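Local coordinates for molybdopterin biosynthesis protein MoaB (Sulfolobus tokodaii, PDB 3IWT), which probably takes part in molybdenum cofactor biosynthesis, as a MogA/MoaB-family protein with a likely molybdopterin-binding domain, although its precise activity is not established, at residues T22-Y28 with L61-D65; V100-R104 with T135-A139; V117-S122 with L159-L164; I141-I146 with L172-R177. All blocks are in the same frame, centred on the assembly; numbering follows the deposited sequence. Where two conformers were deposited one is given.

Interaction 1: residues T22-Y28 with L61-D65; sequences TISTSRY and LVPDD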
# COMPACT_ATOMS: atom_id res chain seq x y z
N THR A 22 28.13 5.86 4.72
CA THR A 22 28.46 4.47 5.03
C THR A 22 27.61 4.03 6.20
O THR A 22 27.58 4.70 7.22
CB THR A 22 29.97 4.30 5.30
OG1 THR A 22 30.67 4.57 4.09
CG2 THR A 22 30.30 2.87 5.79
N ILE A 23 26.90 2.91 6.03
CA ILE A 23 26.02 2.36 7.07
C ILE A 23 26.65 1.05 7.57
O ILE A 23 26.58 0.01 6.91
CB ILE A 23 24.59 2.14 6.54
CG1 ILE A 23 24.05 3.44 5.94
CG2 ILE A 23 23.69 1.66 7.65
CD1 ILE A 23 22.71 3.32 5.22
N SER A 24 27.31 1.14 8.72
CA SER A 24 28.10 0.03 9.30
C SER A 24 28.20 0.19 10.81
O SER A 24 28.86 1.11 11.30
CB SER A 24 29.51 -0.01 8.71
OG SER A 24 30.32 -1.00 9.35
N THR A 25 27.57 -0.73 11.54
CA THR A 25 27.58 -0.67 13.00
C THR A 25 29.00 -0.89 13.54
O THR A 25 29.46 -0.11 14.38
CB THR A 25 26.58 -1.68 13.59
OG1 THR A 25 25.26 -1.34 13.16
CG2 THR A 25 26.61 -1.68 15.13
N SER A 26 29.71 -1.89 13.02
CA SER A 26 31.08 -2.18 13.50
C SER A 26 31.98 -0.97 13.35
O SER A 26 32.65 -0.56 14.31
CB SER A 26 31.69 -3.39 12.79
OG SER A 26 31.75 -3.21 11.39
N ARG A 27 31.97 -0.35 12.17
CA ARG A 27 32.79 0.82 11.92
C ARG A 27 32.35 2.02 12.76
O ARG A 27 33.20 2.75 13.28
CB ARG A 27 32.83 1.14 10.42
CG ARG A 27 33.52 0.04 9.62
CD ARG A 27 33.47 0.28 8.12
NE ARG A 27 34.08 -0.81 7.37
CZ ARG A 27 33.50 -1.98 7.12
NH1 ARG A 27 32.28 -2.24 7.52
NH2 ARG A 27 34.15 -2.90 6.43
N TYR A 28 31.04 2.21 12.93
CA TYR A 28 30.54 3.31 13.74
C TYR A 28 31.01 3.18 15.19
O TYR A 28 31.44 4.15 15.79
CB TYR A 28 29.02 3.39 13.69
CG TYR A 28 28.42 4.50 14.52
CD1 TYR A 28 28.45 5.82 14.08
CD2 TYR A 28 27.80 4.23 15.74
CE1 TYR A 28 27.88 6.84 14.83
CE2 TYR A 28 27.24 5.25 16.50
CZ TYR A 28 27.28 6.55 16.04
OH TYR A 28 26.73 7.58 16.78
N LEU A 61 29.21 8.49 8.50
CA LEU A 61 29.23 7.10 8.89
C LEU A 61 28.25 6.93 10.03
O LEU A 61 28.31 7.66 11.01
CB LEU A 61 30.64 6.68 9.29
CG LEU A 61 30.83 5.35 10.04
CD1 LEU A 61 30.41 4.21 9.17
CD2 LEU A 61 32.28 5.18 10.51
N VAL A 62 27.33 5.98 9.86
CA VAL A 62 26.27 5.72 10.83
C VAL A 62 26.10 4.21 11.02
O VAL A 62 26.47 3.44 10.13
CB VAL A 62 24.93 6.38 10.40
CG1 VAL A 62 25.04 7.94 10.47
CG2 VAL A 62 24.45 5.90 9.02
N PRO A 63 25.54 3.78 12.16
CA PRO A 63 25.23 2.37 12.37
C PRO A 63 23.85 1.99 11.78
O PRO A 63 23.16 2.86 11.22
CB PRO A 63 25.21 2.26 13.89
CG PRO A 63 24.61 3.52 14.32
CD PRO A 63 25.09 4.58 13.32
N ASP A 64 23.44 0.73 11.95
CA ASP A 64 22.11 0.26 11.56
C ASP A 64 21.04 0.70 12.56
O ASP A 64 20.44 -0.11 13.27
CB ASP A 64 22.07 -1.28 11.47
CG ASP A 64 22.98 -1.85 10.42
OD1 ASP A 64 23.09 -1.27 9.32
OD2 ASP A 64 23.57 -2.92 10.69
N ASP A 65 20.77 2.00 12.58
CA ASP A 65 19.82 2.59 13.52
C ASP A 65 18.96 3.53 12.72
O ASP A 65 19.50 4.39 12.00
CB ASP A 65 20.55 3.34 14.63
CG ASP A 65 19.59 4.09 15.55
OD1 ASP A 65 19.00 3.47 16.42
OD2 ASP A 65 19.39 5.30 15.37
O HOH W 1 25.02 -2.09 7.50
O HOH W 2 23.79 -3.63 13.24
O HOH W 3 26.28 -2.99 10.20

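Interaction 2: residues V100-R104 with T135-A139; sequences VETIR and TKASA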
# COMPACT_ATOMS: atom_id res chain seq x y z
N VAL A 100 16.91 0.09 3.37
CA VAL A 100 15.86 0.20 2.34
C VAL A 100 14.50 0.51 2.96
O VAL A 100 13.77 1.35 2.48
CB VAL A 100 15.80 -1.08 1.45
CG1 VAL A 100 14.66 -0.98 0.44
CG2 VAL A 100 17.16 -1.25 0.72
N GLU A 101 14.20 -0.15 4.06
CA GLU A 101 12.95 0.02 4.75
C GLU A 101 12.87 1.41 5.39
O GLU A 101 11.78 1.96 5.58
CB GLU A 101 12.81 -1.04 5.83
CG GLU A 101 12.69 -2.46 5.32
CD GLU A 101 13.95 -3.01 4.66
OE1 GLU A 101 15.11 -2.71 5.11
OE2 GLU A 101 13.77 -3.75 3.65
N THR A 102 14.02 1.97 5.73
CA THR A 102 14.08 3.29 6.31
C THR A 102 13.95 4.40 5.23
O THR A 102 13.19 5.35 5.40
CB THR A 102 15.38 3.48 7.13
OG1 THR A 102 15.41 2.50 8.17
CG2 THR A 102 15.46 4.88 7.71
N ILE A 103 14.71 4.29 4.14
CA ILE A 103 14.83 5.39 3.19
C ILE A 103 13.90 5.33 1.99
O ILE A 103 13.46 6.37 1.48
CB ILE A 103 16.32 5.56 2.74
CG1 ILE A 103 17.18 5.85 3.97
CG2 ILE A 103 16.49 6.62 1.63
CD1 ILE A 103 16.84 7.12 4.75
N ARG A 104 13.60 4.12 1.51
CA ARG A 104 12.87 3.98 0.27
C ARG A 104 11.52 4.65 0.34
O ARG A 104 11.03 5.19 -0.65
CB ARG A 104 12.74 2.48 -0.14
CG ARG A 104 12.10 2.26 -1.49
CD ARG A 104 12.29 0.81 -1.93
NE ARG A 104 11.63 -0.06 -0.98
CZ ARG A 104 11.71 -1.39 -1.04
NH1 ARG A 104 12.41 -1.97 -1.98
NH2 ARG A 104 11.08 -2.12 -0.15
N THR A 135 19.78 -9.26 -2.36
CA THR A 135 19.93 -7.79 -2.17
C THR A 135 18.66 -7.03 -2.54
O THR A 135 17.89 -7.46 -3.40
CB THR A 135 21.12 -7.24 -2.96
OG1 THR A 135 21.33 -5.85 -2.65
CG2 THR A 135 20.95 -7.44 -4.49
N LYS A 136 18.46 -5.90 -1.85
CA LYS A 136 17.38 -4.96 -2.11
C LYS A 136 17.90 -3.56 -2.47
O LYS A 136 17.18 -2.56 -2.32
CB LYS A 136 16.47 -4.87 -0.89
CG LYS A 136 15.83 -6.14 -0.48
CD LYS A 136 14.93 -5.93 0.74
CE LYS A 136 15.74 -5.85 2.05
NZ LYS A 136 14.81 -5.95 3.20
N ALA A 137 19.15 -3.50 -2.94
CA ALA A 137 19.73 -2.27 -3.46
C ALA A 137 18.68 -1.55 -4.32
O ALA A 137 17.99 -2.18 -5.11
CB ALA A 137 21.02 -2.54 -4.24
N SER A 138 18.54 -0.24 -4.09
CA SER A 138 17.43 0.56 -4.62
C SER A 138 17.90 1.96 -4.97
O SER A 138 18.97 2.38 -4.53
CB SER A 138 16.31 0.65 -3.57
OG SER A 138 15.76 -0.62 -3.28
N ALA A 139 17.11 2.66 -5.78
CA ALA A 139 17.38 4.06 -6.16
C ALA A 139 16.04 4.82 -6.20
O ALA A 139 14.96 4.22 -6.37
CB ALA A 139 18.13 4.14 -7.54
O HOH W 4 13.64 -1.73 -4.44

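Interaction 3: residues V117-S122 with L159-L164; sequences VFRLVS and LALKEL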
# COMPACT_ATOMS: atom_id res chain seq x y z
N VAL A 117 17.50 -4.41 -12.31
CA VAL A 117 18.65 -4.31 -13.20
C VAL A 117 19.97 -4.51 -12.43
O VAL A 117 20.90 -5.14 -12.94
CB VAL A 117 18.64 -3.02 -14.02
CG1 VAL A 117 19.92 -2.95 -14.91
CG2 VAL A 117 17.38 -2.94 -14.87
N PHE A 118 20.04 -4.02 -11.19
CA PHE A 118 21.21 -4.30 -10.37
C PHE A 118 21.33 -5.80 -10.06
O PHE A 118 22.42 -6.36 -10.09
CB PHE A 118 21.22 -3.50 -9.06
CG PHE A 118 22.45 -3.80 -8.21
CD1 PHE A 118 23.71 -3.39 -8.63
CD2 PHE A 118 22.34 -4.56 -7.04
CE1 PHE A 118 24.84 -3.69 -7.86
CE2 PHE A 118 23.47 -4.86 -6.27
CZ PHE A 118 24.71 -4.43 -6.69
N ARG A 119 20.20 -6.44 -9.79
CA ARG A 119 20.21 -7.88 -9.55
C ARG A 119 20.59 -8.65 -10.83
O ARG A 119 21.28 -9.68 -10.76
CB ARG A 119 18.88 -8.35 -8.97
CG ARG A 119 18.71 -7.91 -7.54
CD ARG A 119 17.45 -8.46 -6.89
NE ARG A 119 16.19 -7.89 -7.35
CZ ARG A 119 15.48 -6.98 -6.70
NH1 ARG A 119 15.94 -6.42 -5.60
NH2 ARG A 119 14.30 -6.61 -7.17
N LEU A 120 20.23 -8.11 -12.00
CA LEU A 120 20.59 -8.73 -13.29
C LEU A 120 22.12 -8.75 -13.50
O LEU A 120 22.71 -9.79 -13.79
CB LEU A 120 19.85 -8.00 -14.44
CG LEU A 120 20.08 -8.34 -15.92
CD1 LEU A 120 19.05 -7.55 -16.72
CD2 LEU A 120 21.47 -7.99 -16.43
N VAL A 121 22.76 -7.59 -13.36
CA VAL A 121 24.21 -7.51 -13.52
C VAL A 121 24.95 -8.27 -12.40
O VAL A 121 26.01 -8.86 -12.65
CB VAL A 121 24.69 -6.05 -13.65
CG1 VAL A 121 23.98 -5.35 -14.84
CG2 VAL A 121 24.47 -5.30 -12.39
N SER A 122 24.39 -8.29 -11.20
CA SER A 122 24.93 -9.07 -10.07
C SER A 122 24.88 -10.56 -10.33
O SER A 122 25.89 -11.29 -10.15
CB SER A 122 24.16 -8.76 -8.78
OG SER A 122 24.45 -7.44 -8.34
N LEU A 159 30.50 -2.66 -8.78
CA LEU A 159 29.62 -3.08 -9.87
C LEU A 159 28.52 -2.06 -10.15
O LEU A 159 28.26 -1.76 -11.30
CB LEU A 159 28.96 -4.42 -9.52
CG LEU A 159 28.12 -5.11 -10.61
CD1 LEU A 159 29.02 -5.52 -11.80
CD2 LEU A 159 27.39 -6.32 -10.04
N ALA A 160 27.85 -1.58 -9.09
CA ALA A 160 26.78 -0.61 -9.22
C ALA A 160 27.31 0.66 -9.85
O ALA A 160 26.71 1.19 -10.79
CB ALA A 160 26.15 -0.31 -7.84
N LEU A 161 28.45 1.15 -9.36
CA LEU A 161 29.03 2.37 -9.92
C LEU A 161 29.41 2.29 -11.40
O LEU A 161 29.05 3.16 -12.20
CB LEU A 161 30.25 2.79 -9.11
CG LEU A 161 29.96 3.52 -7.80
CD1 LEU A 161 31.21 3.38 -6.91
CD2 LEU A 161 29.60 4.99 -8.08
N LYS A 162 30.19 1.27 -11.75
CA LYS A 162 30.68 1.13 -13.10
C LYS A 162 29.60 0.80 -14.13
O LYS A 162 29.60 1.37 -15.22
CB LYS A 162 31.76 0.04 -13.16
CG LYS A 162 33.00 0.37 -12.36
CD LYS A 162 34.04 -0.69 -12.63
CE LYS A 162 35.33 -0.46 -11.92
NZ LYS A 162 36.32 -1.56 -12.37
N GLU A 163 28.67 -0.08 -13.77
CA GLU A 163 27.72 -0.56 -14.74
C GLU A 163 26.44 0.28 -14.79
O GLU A 163 25.87 0.44 -15.86
CB GLU A 163 27.43 -2.04 -14.49
CG GLU A 163 28.70 -2.90 -14.50
CD GLU A 163 29.52 -2.69 -15.74
OE1 GLU A 163 28.95 -2.73 -16.85
OE2 GLU A 163 30.73 -2.45 -15.63
N LEU A 164 26.01 0.86 -13.65
CA LEU A 164 24.71 1.53 -13.59
C LEU A 164 24.69 3.02 -13.24
O LEU A 164 23.93 3.78 -13.83
CB LEU A 164 23.80 0.78 -12.61
CG LEU A 164 23.58 -0.70 -12.91
CD1 LEU A 164 22.56 -1.26 -11.93
CD2 LEU A 164 23.10 -0.92 -14.33

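Interaction 4: residues I141-I146 with L172-R177; sequences IIGKKI and LVYLVR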
# COMPACT_ATOMS: atom_id res chain seq x y z
N ILE A 141 14.30 9.28 -6.17
CA ILE A 141 14.41 10.71 -6.43
C ILE A 141 13.72 11.41 -5.25
O ILE A 141 12.61 11.01 -4.86
CB ILE A 141 13.67 11.09 -7.76
CG1 ILE A 141 14.29 10.38 -8.98
CG2 ILE A 141 13.66 12.61 -7.97
CD1 ILE A 141 13.28 10.06 -10.10
N ILE A 142 14.42 12.36 -4.63
CA ILE A 142 13.81 13.24 -3.61
C ILE A 142 14.14 14.67 -3.98
O ILE A 142 15.28 15.03 -4.05
CB ILE A 142 14.35 12.97 -2.19
CG1 ILE A 142 14.11 11.51 -1.81
CG2 ILE A 142 13.66 13.93 -1.16
CD1 ILE A 142 14.76 11.06 -0.53
N GLY A 143 13.12 15.49 -4.21
CA GLY A 143 13.34 16.84 -4.73
C GLY A 143 13.98 16.70 -6.10
O GLY A 143 13.48 15.97 -6.95
N LYS A 144 15.08 17.38 -6.31
CA LYS A 144 15.81 17.31 -7.57
C LYS A 144 17.09 16.49 -7.42
O LYS A 144 18.01 16.61 -8.22
CB LYS A 144 16.16 18.71 -8.05
CG LYS A 144 14.94 19.66 -8.19
CD LYS A 144 13.86 19.09 -9.16
CE LYS A 144 12.72 20.12 -9.39
NZ LYS A 144 11.59 19.85 -8.44
N LYS A 145 17.13 15.65 -6.40
CA LYS A 145 18.29 14.83 -6.07
C LYS A 145 18.03 13.33 -6.30
O LYS A 145 16.92 12.86 -6.14
CB LYS A 145 18.67 15.06 -4.62
CG LYS A 145 18.91 16.58 -4.28
CD LYS A 145 19.61 16.73 -2.95
CE LYS A 145 19.52 18.15 -2.41
NZ LYS A 145 20.15 19.19 -3.29
N ILE A 146 19.08 12.60 -6.67
CA ILE A 146 19.00 11.17 -6.89
C ILE A 146 19.63 10.49 -5.67
O ILE A 146 20.57 11.00 -5.06
CB ILE A 146 19.78 10.76 -8.16
CG1 ILE A 146 19.36 11.62 -9.37
CG2 ILE A 146 19.61 9.24 -8.45
CD1 ILE A 146 17.83 11.77 -9.58
N LEU A 172 19.98 11.20 -15.89
CA LEU A 172 18.93 11.14 -14.87
C LEU A 172 18.79 12.46 -14.08
O LEU A 172 17.67 12.96 -13.87
CB LEU A 172 19.25 9.98 -13.93
CG LEU A 172 18.28 9.55 -12.85
CD1 LEU A 172 16.83 9.30 -13.35
CD2 LEU A 172 18.90 8.28 -12.25
N VAL A 173 19.90 13.04 -13.65
CA VAL A 173 19.87 14.37 -13.00
C VAL A 173 19.26 15.45 -13.93
O VAL A 173 18.40 16.25 -13.51
CB VAL A 173 21.28 14.81 -12.53
CG1 VAL A 173 21.30 16.30 -12.16
CG2 VAL A 173 21.74 13.96 -11.35
N TYR A 174 19.73 15.47 -15.18
CA TYR A 174 19.18 16.36 -16.20
C TYR A 174 17.65 16.19 -16.29
O TYR A 174 16.88 17.15 -16.22
CB TYR A 174 19.84 16.09 -17.59
CG TYR A 174 18.98 16.66 -18.70
CD1 TYR A 174 19.06 18.00 -19.05
CD2 TYR A 174 18.01 15.87 -19.32
CE1 TYR A 174 18.22 18.54 -20.02
CE2 TYR A 174 17.17 16.39 -20.29
CZ TYR A 174 17.27 17.73 -20.64
OH TYR A 174 16.43 18.25 -21.60
N LEU A 175 17.23 14.94 -16.44
CA LEU A 175 15.83 14.59 -16.68
C LEU A 175 14.92 15.05 -15.53
O LEU A 175 13.89 15.68 -15.74
CB LEU A 175 15.73 13.08 -16.85
CG LEU A 175 14.56 12.44 -17.57
CD1 LEU A 175 14.17 13.19 -18.81
CD2 LEU A 175 14.99 11.00 -17.89
N VAL A 176 15.35 14.74 -14.32
CA VAL A 176 14.64 15.08 -13.08
C VAL A 176 14.48 16.59 -12.88
O VAL A 176 13.52 17.06 -12.25
CB VAL A 176 15.38 14.40 -11.90
CG1 VAL A 176 15.21 15.14 -10.62
CG2 VAL A 176 14.94 12.94 -11.83
N ARG A 177 15.42 17.35 -13.43
CA ARG A 177 15.44 18.80 -13.31
C ARG A 177 14.88 19.55 -14.51
O ARG A 177 14.86 20.78 -14.51
CB ARG A 177 16.87 19.25 -13.06
CG ARG A 177 17.36 18.75 -11.74
CD ARG A 177 18.82 19.02 -11.54
NE ARG A 177 19.23 18.51 -10.23
CZ ARG A 177 20.40 18.75 -9.65
NH1 ARG A 177 21.30 19.52 -10.26
NH2 ARG A 177 20.66 18.25 -8.46

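Interaction 1: residues T22-Y28 with L61-D65
Leu61, Tyr28 and Pro63 give up the largest areas where the end of one parallel strand meets the turn into a helix beside it. Leu61 sends CD1 to within 3.6 Å of Thr22 CG2, on the same sheet face, while its CD2 reaches Arg27 O at 3.8 Å. Tyr28, on the first turn of helix 25-32, lays its ring over the proline: Pro63 CD sits 3.5 Å from the Tyr28 ring centroid, a CH-pi contact. Neighbouring parallel strands, each followed at its C-terminal end by a helix, are the building pattern of alpha/beta folds such as this. Val62 bonds to the residues on either side of Ile23, as parallel pairing demands: Val62 N donates to Thr22 O (2.9 Å) and Ser24 N to Val62 O (2.8 Å). Ser24 then serves as N-cap, its OG weakly bonded by Arg27 N (3.3 Å). Asp64 N donates to Thr25 OG1 at 3.0 Å, and three waters link the Asp64 carboxylate across, one from OD1 to Ile23 O and two from OD2 to Thr25 (OG1 and N).

Interaction 2: residues V100-R104 with T135-A139
A very short salt bridge, Lys136 NZ to Glu101 OE2 at 2.5 Å, dominates this buried meeting of a short helix with the lead-in to a strand. A second polar link is indirect: one water accepts from Arg104 NH1 (2.8 Å) and donates to Ser138 OG (2.7 Å), whose hydroxyl in turn donates to Lys136 O at 2.6 Å. The guanidinium of Arg104 thus meets the water through NH1, while its NH2 forms a salt bridge with Glu112 of the second subunit. Between these polar ends lies Val100, with CG2 3.3 Å from Lys136 O and 4.0 Å from Lys136 CB, and CG1 3.9 Å from Ser138 OG. On the approach to the strand, Ala137 N donates to Thr135 OG1 (3.2 Å), an ST turn that precedes the first strand residue, Ser138. Helix 99-103 is thereby joined to the entry of strand 138-142, an antiparallel member of an otherwise largely parallel sheet, as expected of the mixed-sheet alpha/beta domain of the MogA/MoaB family.

Interaction 3: residues V117-S122 with L159-L164
Leu159 opens the second helix's share of the contact by pointing at the first helix, with a single methyl, CD2, meeting three residues: it lies 3.6 Å from Ser122 OG, 3.9 Å from Val121 CG2 and 4.3 Å from Phe118 CE1. The Ser122 hydroxyl is not left idle beside this methyl, since it donates to Phe118 O one turn back (2.9 Å) and also bonds a glycerol, probably from the crystallisation liquor. Next comes Ala160, whose small side chain lets the aromatic ring approach, with CB 3.6 Å from Phe118 CE1. Here the backbones are nearest, at 6.8 Å between the CA atoms of Phe118 and Ala160. The contact is essentially apolar, with no hydrogen bond between the two segments. In this alpha/beta fold it is a near-perpendicular helix-helix packing, at 103° with axes 10.6 Å apart, by which helix 112-123 meets the long C-terminal helix 154-176; Leu161 meanwhile faces helix 40-51. A wider pi-type turn spans 161-164 and ends at Leu164, whose side chain again points at the first helix: CD2 meets Val117 CG1 at 3.8 Å, while CD1 lies 3.7 Å from Phe118 CA and near the edge of the Phe118 ring. Subunits also meet here, for Phe123 of the third subunit packs on Val117 and Val121, and Tyr133 of that subunit hydrogen-bonds Leu164 O.

Interaction 4: residues I141-I146 with L172-R177
Val176 lies at the apolar centre, where its CG2 meets two isoleucines from adjacent strands: Ile141 CD1 at 3.7 Å and Ile146 CD1 at 3.8 Å. Ile146 extends the hydrophobic patch back along the helix, with CG2 4.0 Å from Leu172 CD2 and CG1 3.9 Å from Val173 CG2, so residues on successive turns pack on one strand pair. That pair is a beta hairpin, closed by a type II' turn from Ile142 to Lys145, in which Gly143, with phi 62°, occupies the second position, a conformation strained for residues with a CB; the last turns of helix 154-176 lie against the hairpin of the mixed sheet. Leu134 of the third subunit also packs on Leu172. The aliphatic part of Lys144 lies on the end of the helix, its CD 3.7 Å from Val176 O. At the polar edge, Lys144 O, within the turn, receives two hydrogen bonds from Arg177, from NE at 3.0 Å and NH2 at 3.1 Å. The same NH2 also forms a salt bridge with Asp83.

How the interactions relate
Followed from the N terminus, the chain first closes a loop at interaction 1, where strand 55-62 returns beside strand 17-23; this closure is complete before any other begins. Interaction 2 then opens at helix 99-103 and shuts at the start of strand 138-142, but interaction 3 has meanwhile begun in helix 112-123 and ends in helix 154-176, so the two loops cross. They also touch, through Arg119 with Thr135 and Phe118 with Ala137. Interaction 4 starts just past interaction 2, on the same strand, and crosses interaction 3, sharing helix 154-176. Interactions 1, 2 and 4 all reach one mixed sheet, whereas interaction 3 joins two helices.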